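Local coordinates for CRISPR-associated endoribonuclease Cas2 2 (Sulfolobus solfataricus, PDB 3EXC), which cuts single-stranded RNA as a magnesium-dependent endoribonuclease of the CRISPR antiviral defence system and works as a homodimer, at the interface of chains A and B. Coordinates in Å, arbitrary orientation; residue numbers count along the deposited sequence, not the author numbering. Chains: chain A/B, Uncharacterized protein.

Contact 1: the interface of chains A and B. Residues chain A 9-10, 64-66; chain B 33-34, 80.
Strands 5-11 and 64-70 of chain A meet strands 31-34 and 79-82 of chain B. B:Val80 pairs with A:His66 in an antiparallel bridge, so strand 79-82 of one subunit extends the sheet of the other. B:Gln34 reaches in from strand 31-34. Its chain is extended beyond CG, chi2 -167°, which carries the amide across to A:Val9 and A:His66. The amide nitrogen NE2 of B:Gln34 donates to the backbone O of A:Val9 at 2.7 Å. The bond is nearly straight at the hydrogen, but the donor sits well above the carbonyl plane. The same NE2 donates to ring nitrogen ND1 of A:His66 at 2.9 Å. Here the donor is tilted moderately from the ring plane. Both acceptors lie close to the plane of the amide, so the two bonds fix its rotation. With NE2 as donor, ND1 is probably the unprotonated nitrogen of the ring. The amide and imidazole planes are turned 43° apart. The imidazole is sandwiched between two aliphatic groups of chain B. B:Ile33 CD1 sits over the centre of one face, 3.9 Å from the ring centroid. B:Val80 CG1 lies on the opposite face, toward the rim, 3.8 Å from A:His66 CE1. CG1 of A:Val9 packs against the B:Gln34 amide, 3.8 Å from CD. A:Ile64 CG2 lies 4.1 Å from CG of the same glutamine, and the two side chains run past each other in opposite directions. The site joins the sheets of the two subunits and probably helps to set their register in the Cas2 homodimer.

Contact 2: the interface of chains A and B. Residues chain A 7, 68-70, 75; chain B 7, 68, 70, 75.
Leu7, Ile68 and Leu70 of each chain have extended backbones in strands 5-11 and 64-70, which face their copies across the two-fold axis, while Trp75 has helical torsions in helix 72-76. Cas2 has a ferredoxin-like fold, and this patch is part of where the sheets of the two subunits pack in the dimer. A:Leu7 and B:Leu7 point at each other tip to tip, and their CD1 methyls meet at 3.6 Å. Each of these methyls also touches the isoleucine of the other chain. A:Leu7 CD1 lies 3.7 Å from B:Ile68 CD1, again end against end, and the exchanged pair matches it. The two branches of A:Ile68 serve different partners. CG1 is turned away from the backbone carbonyl carbon, chi1 -62°, and sends CD1 toward B:Leu7 and B:Trp75. CG2, opposite the backbone N, meets CD1 of B:Leu70 at 3.6 Å. The isoleucine and this leucine cross at about a right angle. In B:Leu70, CG stands between the backbone N and the carbonyl carbon, chi1 55°, and from there CD1 reaches the isoleucine. A:Leu70 makes the equivalent contact with B:Ile68. The indole of B:Trp75 is at the side of the cluster. Its benzene-ring carbon CZ3 is 4.0 Å from A:Ile68 CD1, and the two side chains meet at a slant. A:Trp75 sits likewise beside B:Ile68.

Contact 1: the interface of chains A and B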
loop_
_atom_site.group_PDB
_atom_site.type_symbol
_atom_site.label_atom_id
_atom_site.label_comp_id
_atom_site.label_asym_id
_atom_site.label_seq_id
_atom_site.Cartn_x
_atom_site.Cartn_y
_atom_site.Cartn_z
ATOM N N VAL A 9 -4.081 -2.020 1.841
ATOM C CA VAL A 9 -2.723 -2.117 2.252
ATOM C C VAL A 9 -2.722 -2.395 3.752
ATOM O O VAL A 9 -3.313 -1.666 4.558
ATOM C CB VAL A 9 -2.016 -0.743 1.960
ATOM C CG1 VAL A 9 -0.544 -0.759 2.348
ATOM C CG2 VAL A 9 -2.117 -0.448 0.461
ATOM N N TYR A 10 -1.982 -3.396 4.191
ATOM C CA TYR A 10 -2.002 -3.715 5.635
ATOM C C TYR A 10 -0.602 -3.854 6.328
ATOM O O TYR A 10 0.475 -4.134 5.698
ATOM C CB TYR A 10 -2.925 -4.918 5.905
ATOM C CG TYR A 10 -2.643 -6.130 5.063
ATOM C CD1 TYR A 10 -3.226 -6.284 3.813
ATOM C CD2 TYR A 10 -1.777 -7.149 5.515
ATOM C CE1 TYR A 10 -2.922 -7.418 3.004
ATOM C CE2 TYR A 10 -1.491 -8.282 4.727
ATOM C CZ TYR A 10 -2.087 -8.391 3.473
ATOM O OH TYR A 10 -1.843 -9.481 2.672
ATOM N N ILE A 64 -2.694 -1.859 11.355
ATOM C CA ILE A 64 -3.162 -0.734 10.541
ATOM C C ILE A 64 -3.516 -1.302 9.195
ATOM O O ILE A 64 -2.741 -2.058 8.636
ATOM C CB ILE A 64 -2.106 0.359 10.276
ATOM C CG1 ILE A 64 -1.486 0.861 11.565
ATOM C CG2 ILE A 64 -2.767 1.590 9.682
ATOM C CD1 ILE A 64 -0.026 1.371 11.384
ATOM N N VAL A 65 -4.677 -0.922 8.657
ATOM C CA VAL A 65 -5.122 -1.295 7.344
ATOM C C VAL A 65 -5.683 -0.051 6.683
ATOM O O VAL A 65 -6.485 0.686 7.279
ATOM C CB VAL A 65 -6.210 -2.375 7.397
ATOM C CG1 VAL A 65 -6.598 -2.781 5.949
ATOM C CG2 VAL A 65 -5.681 -3.678 8.068
ATOM N N HIS A 66 -5.265 0.213 5.455
ATOM C CA HIS A 66 -5.814 1.304 4.707
ATOM C C HIS A 66 -6.649 0.765 3.576
ATOM O O HIS A 66 -6.235 -0.147 2.867
ATOM C CB HIS A 66 -4.686 2.016 4.073
ATOM C CG HIS A 66 -4.099 3.030 4.956
ATOM N ND1 HIS A 66 -3.290 2.689 6.018
ATOM C CD2 HIS A 66 -4.247 4.381 4.995
ATOM C CE1 HIS A 66 -2.980 3.789 6.698
ATOM N NE2 HIS A 66 -3.538 4.829 6.094
ATOM N N ILE B 33 2.624 6.256 6.483
ATOM C CA ILE B 33 1.273 5.940 6.956
ATOM C C ILE B 33 1.199 4.510 7.516
ATOM O O ILE B 33 0.268 4.224 8.240
ATOM C CB ILE B 33 0.200 6.074 5.851
ATOM C CG1 ILE B 33 0.534 5.169 4.712
ATOM C CG2 ILE B 33 0.128 7.472 5.369
ATOM C CD1 ILE B 33 -0.620 4.996 3.574
ATOM N N GLN B 34 2.119 3.603 7.149
ATOM C CA GLN B 34 2.133 2.224 7.707
ATOM C C GLN B 34 3.505 1.727 7.594
ATOM O O GLN B 34 4.305 2.341 6.930
ATOM C CB GLN B 34 1.454 1.256 6.763
ATOM C CG GLN B 34 0.074 1.277 6.781
ATOM C CD GLN B 34 -0.518 0.110 6.071
ATOM O OE1 GLN B 34 0.144 -0.921 5.843
ATOM N NE2 GLN B 34 -1.836 0.195 5.844
ATOM N N VAL B 80 -9.353 4.045 7.390
ATOM C CA VAL B 80 -8.218 3.501 8.056
ATOM C C VAL B 80 -8.688 2.709 9.273
ATOM O O VAL B 80 -9.418 3.196 10.155
ATOM C CB VAL B 80 -7.342 4.634 8.564
ATOM C CG1 VAL B 80 -5.972 4.104 9.050
ATOM C CG2 VAL B 80 -7.167 5.699 7.450
#

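Contact 2: the interface of chains A and B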
loop_
_atom_site.group_PDB
_atom_site.type_symbol
_atom_site.label_atom_id
_atom_site.label_comp_id
_atom_site.label_asym_id
_atom_site.label_seq_id
_atom_site.Cartn_x
_atom_site.Cartn_y
_atom_site.Cartn_z
ATOM N N LEU A 7 -7.605 -0.301 -3.159
ATOM C CA LEU A 7 -6.404 -0.925 -2.634
ATOM C C LEU A 7 -6.636 -1.183 -1.170
ATOM O O LEU A 7 -7.201 -0.316 -0.469
ATOM C CB LEU A 7 -5.250 0.047 -2.585
ATOM C CG LEU A 7 -4.754 0.544 -3.889
ATOM C CD1 LEU A 7 -3.689 1.614 -3.510
ATOM C CD2 LEU A 7 -4.124 -0.687 -4.489
ATOM N N ILE A 68 -8.416 2.125 0.358
ATOM C CA ILE A 68 -8.229 3.343 -0.412
ATOM C C ILE A 68 -8.913 3.212 -1.769
ATOM O O ILE A 68 -8.541 2.339 -2.528
ATOM C CB ILE A 68 -6.751 3.586 -0.683
ATOM C CG1 ILE A 68 -5.997 3.771 0.657
ATOM C CG2 ILE A 68 -6.584 4.897 -1.507
ATOM C CD1 ILE A 68 -4.530 3.675 0.518
ATOM N N PRO A 69 -9.927 4.066 -2.065
ATOM C CA PRO A 69 -10.565 4.059 -3.411
ATOM C C PRO A 69 -9.681 4.767 -4.429
ATOM O O PRO A 69 -9.025 5.740 -4.062
ATOM C CB PRO A 69 -11.852 4.898 -3.194
ATOM C CG PRO A 69 -11.452 5.876 -2.028
ATOM C CD PRO A 69 -10.502 5.089 -1.150
ATOM N N LEU A 70 -9.578 4.273 -5.662
ATOM C CA LEU A 70 -8.995 5.076 -6.702
ATOM C C LEU A 70 -9.657 4.878 -8.023
ATOM O O LEU A 70 -10.390 3.942 -8.167
ATOM C CB LEU A 70 -7.528 4.852 -6.815
ATOM C CG LEU A 70 -7.000 3.473 -7.017
ATOM C CD1 LEU A 70 -5.534 3.698 -6.975
ATOM C CD2 LEU A 70 -7.447 2.646 -5.891
ATOM N N TRP A 75 -5.069 3.950 -11.193
ATOM C CA TRP A 75 -4.436 2.644 -10.996
ATOM C C TRP A 75 -3.589 2.240 -12.238
ATOM O O TRP A 75 -2.423 1.782 -12.172
ATOM C CB TRP A 75 -5.550 1.645 -10.800
ATOM C CG TRP A 75 -5.039 0.250 -10.806
ATOM C CD1 TRP A 75 -5.339 -0.738 -11.713
ATOM C CD2 TRP A 75 -4.116 -0.316 -9.870
ATOM N NE1 TRP A 75 -4.647 -1.907 -11.382
ATOM C CE2 TRP A 75 -3.902 -1.670 -10.255
ATOM C CE3 TRP A 75 -3.417 0.204 -8.756
ATOM C CZ2 TRP A 75 -3.026 -2.508 -9.572
ATOM C CZ3 TRP A 75 -2.563 -0.636 -8.053
ATOM C CH2 TRP A 75 -2.358 -1.970 -8.477
ATOM N N LEU B 7 0.925 7.444 -3.411
ATOM C CA LEU B 7 1.258 6.429 -2.428
ATOM C C LEU B 7 2.444 5.667 -2.954
ATOM O O LEU B 7 2.492 5.351 -4.162
ATOM C CB LEU B 7 0.207 5.345 -2.374
ATOM C CG LEU B 7 -1.135 5.754 -1.904
ATOM C CD1 LEU B 7 -2.011 4.482 -2.097
ATOM C CD2 LEU B 7 -0.893 6.053 -0.446
ATOM N N ILE B 68 1.771 4.981 -6.894
ATOM C CA ILE B 68 0.379 5.051 -7.308
ATOM C C ILE B 68 -0.144 6.473 -7.139
ATOM O O ILE B 68 -0.156 6.961 -6.026
ATOM C CB ILE B 68 -0.486 4.154 -6.435
ATOM C CG1 ILE B 68 -0.035 2.680 -6.590
ATOM C CG2 ILE B 68 -1.969 4.248 -6.905
ATOM C CD1 ILE B 68 -0.581 1.791 -5.545
ATOM N N LEU B 70 -3.097 9.282 -6.805
ATOM C CA LEU B 70 -4.515 9.371 -6.587
ATOM C C LEU B 70 -4.978 10.772 -6.371
ATOM O O LEU B 70 -4.165 11.621 -6.148
ATOM C CB LEU B 70 -4.957 8.498 -5.465
ATOM C CG LEU B 70 -4.325 8.637 -4.122
ATOM C CD1 LEU B 70 -4.977 7.542 -3.363
ATOM C CD2 LEU B 70 -2.885 8.402 -4.271
ATOM N N TRP B 75 -7.983 10.007 -1.645
ATOM C CA TRP B 75 -7.187 9.785 -0.436
ATOM C C TRP B 75 -7.997 10.149 0.843
ATOM O O TRP B 75 -8.057 9.424 1.865
ATOM C CB TRP B 75 -5.978 10.683 -0.539
ATOM C CG TRP B 75 -5.206 10.705 0.730
ATOM C CD1 TRP B 75 -4.993 11.786 1.552
ATOM C CD2 TRP B 75 -4.554 9.587 1.342
ATOM N NE1 TRP B 75 -4.226 11.396 2.654
ATOM C CE2 TRP B 75 -3.943 10.059 2.539
ATOM C CE3 TRP B 75 -4.457 8.216 1.012
ATOM C CZ2 TRP B 75 -3.248 9.217 3.402
ATOM C CZ3 TRP B 75 -3.740 7.376 1.853
ATOM C CH2 TRP B 75 -3.164 7.875 3.046
#

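The C-alpha centres of contact 1 and contact 2 are about 12 Å apart. Both use strands 5-11 and 64-70 of chain A. A:Val9 of contact 1 and A:Leu7 of contact 2 lie on strand 5-11, and A:His66 and A:Ile68 on strand 64-70. Contact 1 adds strands 31-34 and 79-82 of chain B and brings directional bonds. Contact 2 is apolar packing near the two-fold axis. Symmetry repeats contact 1 with the chains exchanged, whereas contact 2 contains both halves of its own pairs. Both are parts of the same two-fold interface, in keeping with the known Cas2 homodimer.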